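Local coordinates for SusD superfamily protein (Bacteroides fragilis, PDB 3L22) that probably binds glycans at the outer membrane for uptake, as other SusD-family proteins do, and carries bound zinc ions in the crystal, at residues Tyr128-Asn133 with Arg395-Met400; Leu134-Tyr139 with Ser166-Ile171; Ile171-Leu176 with Met212-Trp217; Lys219-Gly224 with Leu332-Cys337. One frame throughout, in Å; residues are numbered along the deposited sequence.

Interaction 1. Residues Tyr128-Asn133 with Arg395-Met400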
# COMPACT_ATOMS: atom_id res chain seq x y z
N TYR A 128 7.05 -4.73 6.84
CA TYR A 128 7.19 -3.81 7.98
C TYR A 128 6.51 -2.46 7.73
O TYR A 128 5.96 -1.86 8.66
CB TYR A 128 8.66 -3.61 8.38
CG TYR A 128 9.16 -4.72 9.27
CD1 TYR A 128 8.63 -4.89 10.54
CD2 TYR A 128 10.14 -5.63 8.84
CE1 TYR A 128 9.04 -5.91 11.37
CE2 TYR A 128 10.58 -6.67 9.69
CZ TYR A 128 10.02 -6.80 10.95
OH TYR A 128 10.38 -7.80 11.80
N TYR A 129 6.55 -1.97 6.49
CA TYR A 129 5.93 -0.70 6.17
C TYR A 129 4.41 -0.72 6.44
O TYR A 129 3.85 0.22 7.01
CB TYR A 129 6.24 -0.32 4.70
CG TYR A 129 5.37 0.77 4.17
CD1 TYR A 129 5.70 2.11 4.38
CD2 TYR A 129 4.23 0.49 3.45
CE1 TYR A 129 4.91 3.14 3.90
CE2 TYR A 129 3.40 1.53 2.97
CZ TYR A 129 3.75 2.84 3.19
OH TYR A 129 2.97 3.87 2.70
N TYR A 130 3.76 -1.79 5.99
CA TYR A 130 2.33 -1.91 6.24
C TYR A 130 1.99 -2.08 7.75
O TYR A 130 1.05 -1.44 8.23
CB TYR A 130 1.71 -3.00 5.37
CG TYR A 130 1.61 -2.59 3.90
CD1 TYR A 130 0.84 -1.49 3.53
CD2 TYR A 130 2.23 -3.32 2.91
CE1 TYR A 130 0.71 -1.12 2.20
CE2 TYR A 130 2.13 -2.96 1.58
CZ TYR A 130 1.36 -1.87 1.23
OH TYR A 130 1.23 -1.50 -0.08
N LEU A 131 2.79 -2.84 8.49
CA LEU A 131 2.60 -2.93 9.94
C LEU A 131 2.76 -1.55 10.61
O LEU A 131 1.99 -1.19 11.52
CB LEU A 131 3.57 -3.93 10.56
CG LEU A 131 3.49 -5.42 10.18
CD1 LEU A 131 4.64 -6.17 10.85
CD2 LEU A 131 2.08 -5.99 10.59
N ASN A 132 3.68 -0.74 10.09
CA ASN A 132 3.98 0.56 10.67
C ASN A 132 2.85 1.57 10.41
O ASN A 132 2.88 2.66 10.96
CB ASN A 132 5.29 1.14 10.11
CG ASN A 132 6.17 1.79 11.17
OD1 ASN A 132 6.10 1.44 12.34
ND2 ASN A 132 7.02 2.76 10.74
N ASN A 133 1.92 1.23 9.52
CA ASN A 133 0.76 2.06 9.23
C ASN A 133 -0.55 1.52 9.80
O ASN A 133 -1.64 1.98 9.40
CB ASN A 133 0.66 2.26 7.71
CG ASN A 133 1.65 3.27 7.20
OD1 ASN A 133 1.43 4.48 7.34
ND2 ASN A 133 2.77 2.80 6.61
N ARG A 395 -5.58 5.15 0.80
CA ARG A 395 -6.19 6.29 1.46
C ARG A 395 -5.96 6.38 2.99
O ARG A 395 -5.63 7.45 3.55
CB ARG A 395 -7.67 6.32 1.14
CG ARG A 395 -8.43 7.46 1.83
CD ARG A 395 -7.90 8.82 1.41
NE ARG A 395 -8.59 9.90 2.07
CZ ARG A 395 -8.04 11.08 2.37
NH1 ARG A 395 -6.79 11.39 2.04
NH2 ARG A 395 -8.77 11.98 3.00
N GLY A 396 -6.16 5.26 3.66
CA GLY A 396 -6.00 5.19 5.11
C GLY A 396 -4.55 5.40 5.53
O GLY A 396 -4.30 5.80 6.67
N ILE A 397 -3.59 5.16 4.63
CA ILE A 397 -2.19 5.45 4.91
C ILE A 397 -1.94 6.97 4.81
O ILE A 397 -1.27 7.55 5.67
CB ILE A 397 -1.24 4.69 3.98
CG1 ILE A 397 -1.38 3.18 4.26
CG2 ILE A 397 0.18 5.17 4.16
CD1 ILE A 397 -0.64 2.23 3.29
N ASP A 398 -2.48 7.61 3.78
CA ASP A 398 -2.24 9.05 3.62
C ASP A 398 -2.83 9.84 4.80
O ASP A 398 -2.18 10.76 5.34
CB ASP A 398 -2.80 9.56 2.28
CG ASP A 398 -1.92 9.22 1.07
OD1 ASP A 398 -0.72 8.81 1.22
OD2 ASP A 398 -2.40 9.41 -0.07
N ILE A 399 -4.02 9.44 5.24
CA ILE A 399 -4.67 10.11 6.38
C ILE A 399 -3.80 9.97 7.65
O ILE A 399 -3.51 10.94 8.38
CB ILE A 399 -6.07 9.51 6.66
CG1 ILE A 399 -7.04 9.88 5.52
CG2 ILE A 399 -6.62 9.97 8.00
CD1 ILE A 399 -8.40 9.08 5.47
N MSE A 400 -3.40 8.73 7.90
CA MSE A 400 -2.66 8.44 9.10
C MSE A 400 -1.27 9.08 9.09
O MSE A 400 -0.90 9.67 10.10
CB MSE A 400 -2.51 6.95 9.30
CG MSE A 400 -2.17 6.60 10.74
SE MSE A 400 -1.99 4.69 10.74
CE MSE A 400 -2.29 4.37 12.65
O HOH W 1 -3.86 3.33 8.16

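Interaction 2. Residues Leu134-Tyr139 with Ser166-Ile171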
# COMPACT_ATOMS: atom_id res chain seq x y z
N LEU A 134 -0.44 0.62 10.79
CA LEU A 134 -1.60 0.09 11.54
C LEU A 134 -1.45 0.21 13.06
O LEU A 134 -2.36 0.69 13.73
CB LEU A 134 -1.89 -1.36 11.16
CG LEU A 134 -2.40 -1.55 9.72
CD1 LEU A 134 -2.30 -3.02 9.29
CD2 LEU A 134 -3.83 -0.97 9.59
N TYR A 135 -0.30 -0.19 13.60
CA TYR A 135 -0.12 -0.35 15.04
C TYR A 135 0.36 0.90 15.82
O TYR A 135 -0.16 1.16 16.87
CB TYR A 135 0.75 -1.59 15.30
CG TYR A 135 0.04 -2.84 14.77
CD1 TYR A 135 -0.99 -3.45 15.51
CD2 TYR A 135 0.34 -3.37 13.52
CE1 TYR A 135 -1.69 -4.57 15.02
CE2 TYR A 135 -0.37 -4.48 13.02
CZ TYR A 135 -1.36 -5.08 13.77
OH TYR A 135 -2.01 -6.18 13.26
N PRO A 136 1.29 1.70 15.27
CA PRO A 136 1.72 2.82 16.08
C PRO A 136 1.00 4.12 15.72
O PRO A 136 0.56 4.29 14.59
CB PRO A 136 3.18 2.99 15.69
CG PRO A 136 3.19 2.63 14.25
CD PRO A 136 2.19 1.51 14.12
N THR A 137 0.98 5.03 16.68
CA THR A 137 0.73 6.42 16.38
C THR A 137 1.71 6.85 15.29
O THR A 137 2.89 6.46 15.36
CB THR A 137 0.95 7.27 17.64
OG1 THR A 137 0.04 6.82 18.62
CG2 THR A 137 0.74 8.77 17.39
N PRO A 138 1.26 7.63 14.29
CA PRO A 138 2.16 8.02 13.22
C PRO A 138 3.34 8.87 13.67
O PRO A 138 3.28 9.61 14.65
CB PRO A 138 1.26 8.83 12.27
CG PRO A 138 0.16 9.32 13.14
CD PRO A 138 -0.09 8.17 14.04
N TYR A 139 4.43 8.72 12.95
CA TYR A 139 5.67 9.44 13.20
C TYR A 139 5.44 10.95 13.26
O TYR A 139 6.04 11.62 14.09
CB TYR A 139 6.65 9.09 12.10
CG TYR A 139 8.03 9.72 12.16
CD1 TYR A 139 8.22 11.04 11.77
CD2 TYR A 139 9.16 8.97 12.54
CE1 TYR A 139 9.48 11.63 11.78
CE2 TYR A 139 10.45 9.57 12.56
CZ TYR A 139 10.58 10.88 12.14
OH TYR A 139 11.78 11.50 12.11
N SER A 166 9.61 -2.08 18.81
CA SER A 166 10.40 -0.94 18.38
C SER A 166 9.48 0.24 18.12
O SER A 166 8.27 0.06 18.01
CB SER A 166 11.15 -1.28 17.10
OG SER A 166 12.19 -2.18 17.42
N THR A 167 10.06 1.44 18.03
CA THR A 167 9.28 2.64 17.78
C THR A 167 8.92 2.78 16.27
O THR A 167 9.57 2.18 15.43
CB THR A 167 10.00 3.90 18.24
OG1 THR A 167 11.13 4.13 17.40
CG2 THR A 167 10.47 3.81 19.76
N VAL A 168 7.91 3.58 15.96
CA VAL A 168 7.56 3.93 14.58
C VAL A 168 8.79 4.46 13.82
O VAL A 168 9.04 4.04 12.69
CB VAL A 168 6.32 4.84 14.52
CG1 VAL A 168 6.55 6.23 15.21
CG2 VAL A 168 5.79 5.02 13.06
N LYS A 169 9.60 5.31 14.47
CA LYS A 169 10.85 5.79 13.86
C LYS A 169 11.82 4.62 13.61
O LYS A 169 12.43 4.52 12.54
CB LYS A 169 11.52 6.87 14.74
CG LYS A 169 12.98 7.29 14.34
CD LYS A 169 13.52 8.41 15.29
CE LYS A 169 14.88 9.04 14.89
NZ LYS A 169 16.15 8.20 15.14
N GLN A 170 11.98 3.74 14.58
CA GLN A 170 12.95 2.63 14.43
C GLN A 170 12.55 1.71 13.29
O GLN A 170 13.41 1.19 12.55
CB GLN A 170 13.12 1.84 15.74
CG GLN A 170 13.95 2.56 16.78
CD GLN A 170 13.86 1.92 18.16
OE1 GLN A 170 12.82 1.37 18.57
NE2 GLN A 170 14.96 1.99 18.89
N ILE A 171 11.25 1.50 13.13
CA ILE A 171 10.78 0.61 12.06
C ILE A 171 11.07 1.25 10.71
O ILE A 171 11.61 0.59 9.81
CB ILE A 171 9.29 0.23 12.22
CG1 ILE A 171 9.08 -0.63 13.46
CG2 ILE A 171 8.76 -0.49 10.97
CD1 ILE A 171 9.77 -1.98 13.51

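Interaction 3. Residues Ile171-Leu176 with Met212-Trp217. With ZN (zinc ion), chain H; EDO (1,2-ethanediol), chain Z.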
# COMPACT_ATOMS: atom_id res chain seq x y z
N ILE A 171 11.25 1.50 13.13
CA ILE A 171 10.78 0.61 12.06
C ILE A 171 11.07 1.25 10.71
O ILE A 171 11.61 0.59 9.81
CB ILE A 171 9.29 0.23 12.22
CG1 ILE A 171 9.08 -0.63 13.46
CG2 ILE A 171 8.76 -0.49 10.97
CD1 ILE A 171 9.77 -1.98 13.51
N TYR A 172 10.75 2.54 10.57
CA TYR A 172 11.11 3.24 9.36
C TYR A 172 12.60 3.22 9.07
O TYR A 172 13.01 3.09 7.91
CB TYR A 172 10.62 4.69 9.37
CG TYR A 172 9.14 4.89 9.13
CD1 TYR A 172 8.46 4.18 8.12
CD2 TYR A 172 8.42 5.83 9.84
CE1 TYR A 172 7.08 4.42 7.89
CE2 TYR A 172 7.06 6.02 9.61
CZ TYR A 172 6.41 5.35 8.64
OH TYR A 172 5.07 5.56 8.42
N GLU A 173 13.41 3.36 10.11
CA GLU A 173 14.86 3.41 9.94
C GLU A 173 15.39 2.06 9.46
O GLU A 173 16.30 2.02 8.63
CB GLU A 173 15.55 3.87 11.23
CG GLU A 173 15.41 5.40 11.43
CD GLU A 173 15.76 5.89 12.83
OE1 GLU A 173 15.70 5.10 13.82
OE2 GLU A 173 16.09 7.10 12.94
N HIS A 174 14.79 0.98 9.94
CA HIS A 174 15.20 -0.34 9.46
C HIS A 174 14.75 -0.56 7.99
O HIS A 174 15.50 -1.09 7.17
CB HIS A 174 14.70 -1.51 10.32
CG HIS A 174 14.95 -2.79 9.63
ND1 HIS A 174 16.20 -3.35 9.60
CD2 HIS A 174 14.20 -3.51 8.76
CE1 HIS A 174 16.20 -4.39 8.79
NE2 HIS A 174 15.00 -4.50 8.25
N ILE A 175 13.54 -0.14 7.67
CA ILE A 175 13.05 -0.18 6.28
C ILE A 175 14.04 0.52 5.37
O ILE A 175 14.39 -0.01 4.33
CB ILE A 175 11.64 0.44 6.15
CG1 ILE A 175 10.62 -0.48 6.83
CG2 ILE A 175 11.26 0.66 4.68
CD1 ILE A 175 9.24 0.16 7.14
N LEU A 176 14.56 1.68 5.79
CA LEU A 176 15.53 2.39 4.97
C LEU A 176 16.81 1.57 4.82
O LEU A 176 17.42 1.60 3.73
CB LEU A 176 15.83 3.78 5.53
CG LEU A 176 14.69 4.79 5.51
CD1 LEU A 176 15.13 6.04 6.31
CD2 LEU A 176 14.26 5.12 4.10
N MSE A 212 8.33 10.49 3.09
CA MSE A 212 7.16 11.38 3.27
C MSE A 212 6.53 11.24 4.64
O MSE A 212 6.13 12.25 5.25
CB MSE A 212 6.12 11.16 2.18
CG MSE A 212 6.60 11.62 0.85
SE MSE A 212 5.32 11.16 -0.56
CE MSE A 212 4.03 12.42 -0.29
N ALA A 213 6.45 10.01 5.14
CA ALA A 213 5.86 9.75 6.47
C ALA A 213 6.69 10.44 7.57
O ALA A 213 6.20 10.66 8.69
CB ALA A 213 5.74 8.19 6.72
N MSE A 214 7.97 10.74 7.26
CA MSE A 214 8.89 11.37 8.20
C MSE A 214 9.08 12.88 7.93
O MSE A 214 9.92 13.52 8.54
CB MSE A 214 10.23 10.63 8.16
CG MSE A 214 10.11 9.11 8.41
SE MSE A 214 11.79 8.18 8.11
CE MSE A 214 12.51 8.33 9.90
N ASN A 215 8.27 13.43 7.03
CA ASN A 215 8.37 14.81 6.60
C ASN A 215 9.72 15.15 5.99
O ASN A 215 10.11 16.27 6.03
CB ASN A 215 8.01 15.79 7.74
CG ASN A 215 6.50 15.88 7.99
OD1 ASN A 215 5.74 14.97 7.68
ND2 ASN A 215 6.08 17.01 8.53
N GLU A 216 10.40 14.17 5.42
CA GLU A 216 11.71 14.35 4.81
C GLU A 216 11.52 14.58 3.31
O GLU A 216 11.83 13.71 2.46
CB GLU A 216 12.56 13.10 5.05
CG GLU A 216 12.95 12.87 6.51
CD GLU A 216 13.94 13.86 7.02
OE1 GLU A 216 14.68 14.48 6.23
OE2 GLU A 216 13.99 14.05 8.24
N TRP A 217 11.01 15.77 2.99
CA TRP A 217 10.49 16.06 1.65
C TRP A 217 11.62 16.03 0.61
O TRP A 217 11.45 15.46 -0.46
CB TRP A 217 9.72 17.41 1.61
CG TRP A 217 8.69 17.53 2.70
CD1 TRP A 217 8.73 18.39 3.75
CD2 TRP A 217 7.51 16.74 2.88
NE1 TRP A 217 7.65 18.21 4.55
CE2 TRP A 217 6.88 17.19 4.05
CE3 TRP A 217 6.92 15.71 2.15
CZ2 TRP A 217 5.70 16.65 4.53
CZ3 TRP A 217 5.73 15.15 2.63
CH2 TRP A 217 5.14 15.62 3.81
ZN ZN H . 17.99 -2.74 10.66
C1 EDO Z . 19.24 5.65 2.01
O1 EDO Z . 19.04 5.67 0.61
C2 EDO Z . 18.41 4.66 2.79
O2 EDO Z . 17.68 3.72 2.01
O HOH W 2 19.41 -3.82 9.35

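Interaction 4. Residues Lys219-Gly224 with Leu332-Cys337. With EDO (1,2-ethanediol), chain B.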
# COMPACT_ATOMS: atom_id res chain seq x y z
N LYS A 219 14.57 14.28 0.81
CA LYS A 219 15.02 12.90 0.62
C LYS A 219 13.97 12.09 -0.15
O LYS A 219 14.33 11.23 -0.96
CB LYS A 219 15.40 12.24 1.95
CG LYS A 219 16.59 12.90 2.64
CD LYS A 219 16.81 12.37 4.07
CE LYS A 219 17.93 13.12 4.80
NZ LYS A 219 17.40 14.45 5.38
N ALA A 220 12.69 12.40 0.07
CA ALA A 220 11.60 11.76 -0.68
C ALA A 220 11.69 12.08 -2.18
O ALA A 220 11.57 11.21 -3.02
CB ALA A 220 10.26 12.18 -0.12
N ILE A 221 11.93 13.35 -2.49
CA ILE A 221 12.11 13.82 -3.87
C ILE A 221 13.26 13.15 -4.56
O ILE A 221 13.11 12.70 -5.70
CB ILE A 221 12.28 15.35 -3.94
CG1 ILE A 221 10.94 16.02 -3.60
CG2 ILE A 221 12.81 15.81 -5.33
CD1 ILE A 221 11.06 17.56 -3.20
N THR A 222 14.41 13.06 -3.90
CA THR A 222 15.55 12.38 -4.47
C THR A 222 15.20 10.92 -4.86
O THR A 222 15.51 10.49 -5.98
CB THR A 222 16.76 12.40 -3.52
OG1 THR A 222 17.08 13.75 -3.20
CG2 THR A 222 17.99 11.70 -4.17
N ALA A 223 14.55 10.19 -3.95
CA ALA A 223 14.13 8.82 -4.24
C ALA A 223 13.16 8.77 -5.41
O ALA A 223 13.36 8.00 -6.34
CB ALA A 223 13.44 8.16 -3.00
N GLY A 224 12.09 9.56 -5.35
CA GLY A 224 11.05 9.48 -6.36
C GLY A 224 11.47 9.95 -7.74
O GLY A 224 10.95 9.46 -8.73
N LEU A 332 2.01 12.32 -8.11
CA LEU A 332 1.25 12.96 -7.06
C LEU A 332 2.01 12.98 -5.73
O LEU A 332 1.87 13.93 -4.99
CB LEU A 332 -0.14 12.34 -6.90
CG LEU A 332 -1.17 12.55 -8.01
CD1 LEU A 332 -2.49 11.84 -7.65
CD2 LEU A 332 -1.40 14.04 -8.34
N ASP A 333 2.79 11.95 -5.43
CA ASP A 333 3.65 11.95 -4.24
C ASP A 333 4.70 13.09 -4.38
O ASP A 333 4.89 13.88 -3.45
CB ASP A 333 4.40 10.61 -4.03
CG ASP A 333 3.48 9.43 -3.53
OD1 ASP A 333 2.36 9.67 -3.12
OD2 ASP A 333 3.94 8.25 -3.60
N LEU A 334 5.38 13.13 -5.53
CA LEU A 334 6.32 14.23 -5.82
C LEU A 334 5.64 15.60 -5.74
O LEU A 334 6.19 16.53 -5.17
CB LEU A 334 7.00 14.05 -7.19
CG LEU A 334 8.09 12.97 -7.24
CD1 LEU A 334 8.53 12.71 -8.71
CD2 LEU A 334 9.29 13.34 -6.36
N ALA A 335 4.41 15.71 -6.24
CA ALA A 335 3.67 16.98 -6.13
C ALA A 335 3.54 17.36 -4.65
O ALA A 335 3.79 18.50 -4.30
CB ALA A 335 2.28 16.85 -6.75
N GLU A 336 3.17 16.38 -3.78
CA GLU A 336 3.01 16.68 -2.36
C GLU A 336 4.34 17.12 -1.77
O GLU A 336 4.39 18.08 -1.01
CB GLU A 336 2.39 15.49 -1.59
CG GLU A 336 2.34 15.70 -0.07
CD GLU A 336 1.65 14.56 0.65
OE1 GLU A 336 1.24 13.59 -0.03
OE2 GLU A 336 1.54 14.63 1.92
N CYS A 337 5.43 16.42 -2.09
CA CYS A 337 6.75 16.79 -1.58
C CYS A 337 7.13 18.22 -1.96
O CYS A 337 7.55 19.01 -1.12
CB CYS A 337 7.82 15.85 -2.09
SG CYS A 337 7.58 14.17 -1.50
C1 EDO B . 1.71 7.46 -0.46
O1 EDO B . 1.12 7.28 -1.73
C2 EDO B . 1.12 6.55 0.62
O2 EDO B . 1.75 7.02 1.86

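Interaction 1. Residues Tyr128-Asn133 with Arg395-Met400
Ile-397 packs its branched side chain against Tyr-129, Tyr-130 and Asn-133, and its two branches divide the work. CG1 is anti to the carbonyl carbon (chi1 -65°), and the chain continues extended to CD1, which meets the edge of the Tyr-130 ring 3.8 Å from Tyr-130 CE1. The other branch, Ile-397 CG2, touches two oxygens, Tyr-129 OH at 3.4 Å and Asn-133 OD1 at 3.5 Å. Tyr-129 reaches Ile-397 tip to tip, whereas Tyr-130 crosses it at about a right angle. Among these three residues, Tyr-129 CD2 stands over the centre of the Tyr-130 ring, and Asn-133 ND2 lies above the Tyr-129 ring toward its rim. The amide is held by a 2.8 Å bond from Asn-133 ND2 to Tyr-129 O, its donor above the carbonyl plane, which turns OD1 to Ile-397.

The other side of the contact is looser. There a water donates to Asn-133 O at 2.9 Å and, weakly, to Gly-396 O, so the two carbonyls are joined through water. Selenomethionine Met-400 also borders this side, but it has two conformers and its close approach is doubtful. Around the joint, helix 44-52 brings Phe-49 against Tyr-130, Asn-133 and Ile-397, helix 168-178 packs on Tyr-129, and helix 79-103 lies against Tyr-128 and Leu-131.

Interaction 2. Residues Leu134-Tyr139 with Ser166-Ile171
Val-168 points from the first turn of helix 168-178 at the irregular chain 136-139, part of the loop that follows helix 113-131, and its methyl groups address different parts of it. CG1 takes the crowded position between the backbone N and the carbonyl carbon (chi1 63°), which directs it to the backbone, 3.7 Å from Thr-137 O and 3.9 Å from Tyr-139 CA. CG2, anti to the backbone N, meets the proline ring, with Val-168 CG2 3.7 Å from Pro-136 CG. The proline and valine side chains cross obliquely, CB and CG of the ring both lying near the valine CB.

Tyr-139 meets Lys-169, the residue after Val-168, differently. Its CG is anti to the backbone N (chi1 -179°), and the ring presents its edge to the start of the lysine side chain, Tyr-139 CE2 being 3.6 Å from Lys-169 CB. Lys-169 CA lies in the plane of that ring. Lys-169 has two conformers; in the one described, its ammonium end leads away to a salt bridge with Glu-173.

Behind these contacts lies a capping box. Gln-170 N donates to Thr-167 OG1 at 3.0 Å; in return Thr-167 N donates to Gln-170 OE1 at 2.8 Å, nearly straight at 168° and on a lone pair in the carbonyl plane. The cap is consistent with a fixed helix start for Val-168 and Lys-169, and Val-168 O also accepts from Asn-132 ND2. No hydrogen bond joins the two segments: their contact is mainly van der Waals, one methyl of it on the Thr-137 carbonyl.

Interaction 3. Residues Ile171-Leu176 with Met212-Trp217
A Met-aromatic contact between selenomethionine Met-214 and Tyr-172 lies where helix 168-178 meets the C-terminal end of helix 200-213. The selenium sits 5.1 Å from the centre of the Tyr-172 ring and 45° off the ring normal, an oblique approach. Met-214 has two conformers, so these details apply to one of them. In it the two side chains slide past each other in opposite directions: Met-214 SE comes 3.9 Å from Tyr-172 CB, and Met-214 CG lies near Tyr-172 CD2. A bend at chi3 (89°) places Met-214 CE 4.1 Å from Tyr-172 CB. The far end of the tyrosine is met by a methyl group, Ala-213 CB, 3.2 Å from Tyr-172 OH and 3.5 Å from Tyr-172 CZ. One turn along, Leu-176 CD1 approaches Met-214 SE more loosely, at 4.4 Å.

Both alanine and selenomethionine belong to a helix terminus closed by a Schellman motif. Asn-215, with positive phi, is its C-prime residue: Asn-215 N bonds to Met-212 O and Glu-216 N to Tyr-211 O. The chain thus turns straight into helix 217-225, for which Glu-216 is the N-cap.

On another side of helix 168-178, His-174 binds a zinc ion through ND1 at 2.2 Å, together with a water and two atoms from outside the two segments. Its NE2 is hydrogen-bonded to Asp-178, which would orient the imidazole. An ethanediol, probably from the crystallisation liquor, donates through O2 to Leu-176 O at 2.7 Å and also bonds to Lys-207.

Interaction 4. Residues Lys219-Gly224 with Leu332-Cys337
Asp-333 OD1 finds its partners beyond the helix pair, in a salt bridge with Lys-385 NZ and with O1 of an ethanediol, probably from the crystallisation liquor, 3.0 Å away. This charged side of helix 327-339 continues at Glu-336, whose oxygens pair with Arg-401 and Arg-402.

The side turned to helix 217-225 is apolar and meets the small residues Ala-220 and Gly-224 there. Cys-337 SG, anti to the carbonyl carbon (chi1 -64°), rests 3.6 Å from the methyl carbon Ala-220 CB. Beside it Ile-221 applies its longer branch: Ile-221 CG1 is 3.5 Å from Cys-337 CB, a tight carbon pair, and Ile-221 CD1 also touches Cys-337 CB. Leu-334 forks over the helix. Its CD2 lies 3.8 Å from Ile-221 CA, while Leu-334 CD1 is 4.1 Å from Gly-224 O, where the glycine exposes bare backbone to the leucine.

The axes of the two short helical segments pass 9.5 Å apart at 152°, close to antiparallel. Near-antiparallel packing of helices is a feature of the helical scaffold of the SusD family, which belongs to the TPR clan; here it joins two helices far apart in the chain.

Overall arrangement
Interactions 2 and 3 both use helix 168-178, against which the end of helix 113-131, used by interaction 1, packs; the centres of these three contacts are 10 to 12 Å apart. Interactions 2 and 3 share Ile-171, and Asn-132 joins interaction 1 to both. Interaction 4 adjoins interaction 3 through Met-212, which packs on Cys-337 and Ala-220, but is about 17 Å from interaction 1 between centres. In sequence, interactions 2, 3 and 4 follow one another, all between the two segments of interaction 1. Interactions 1 and 4 bring helices 395-401 and 327-339, from the later part of the chain, against earlier helices, so the contacts bind both parts into one largely helical body.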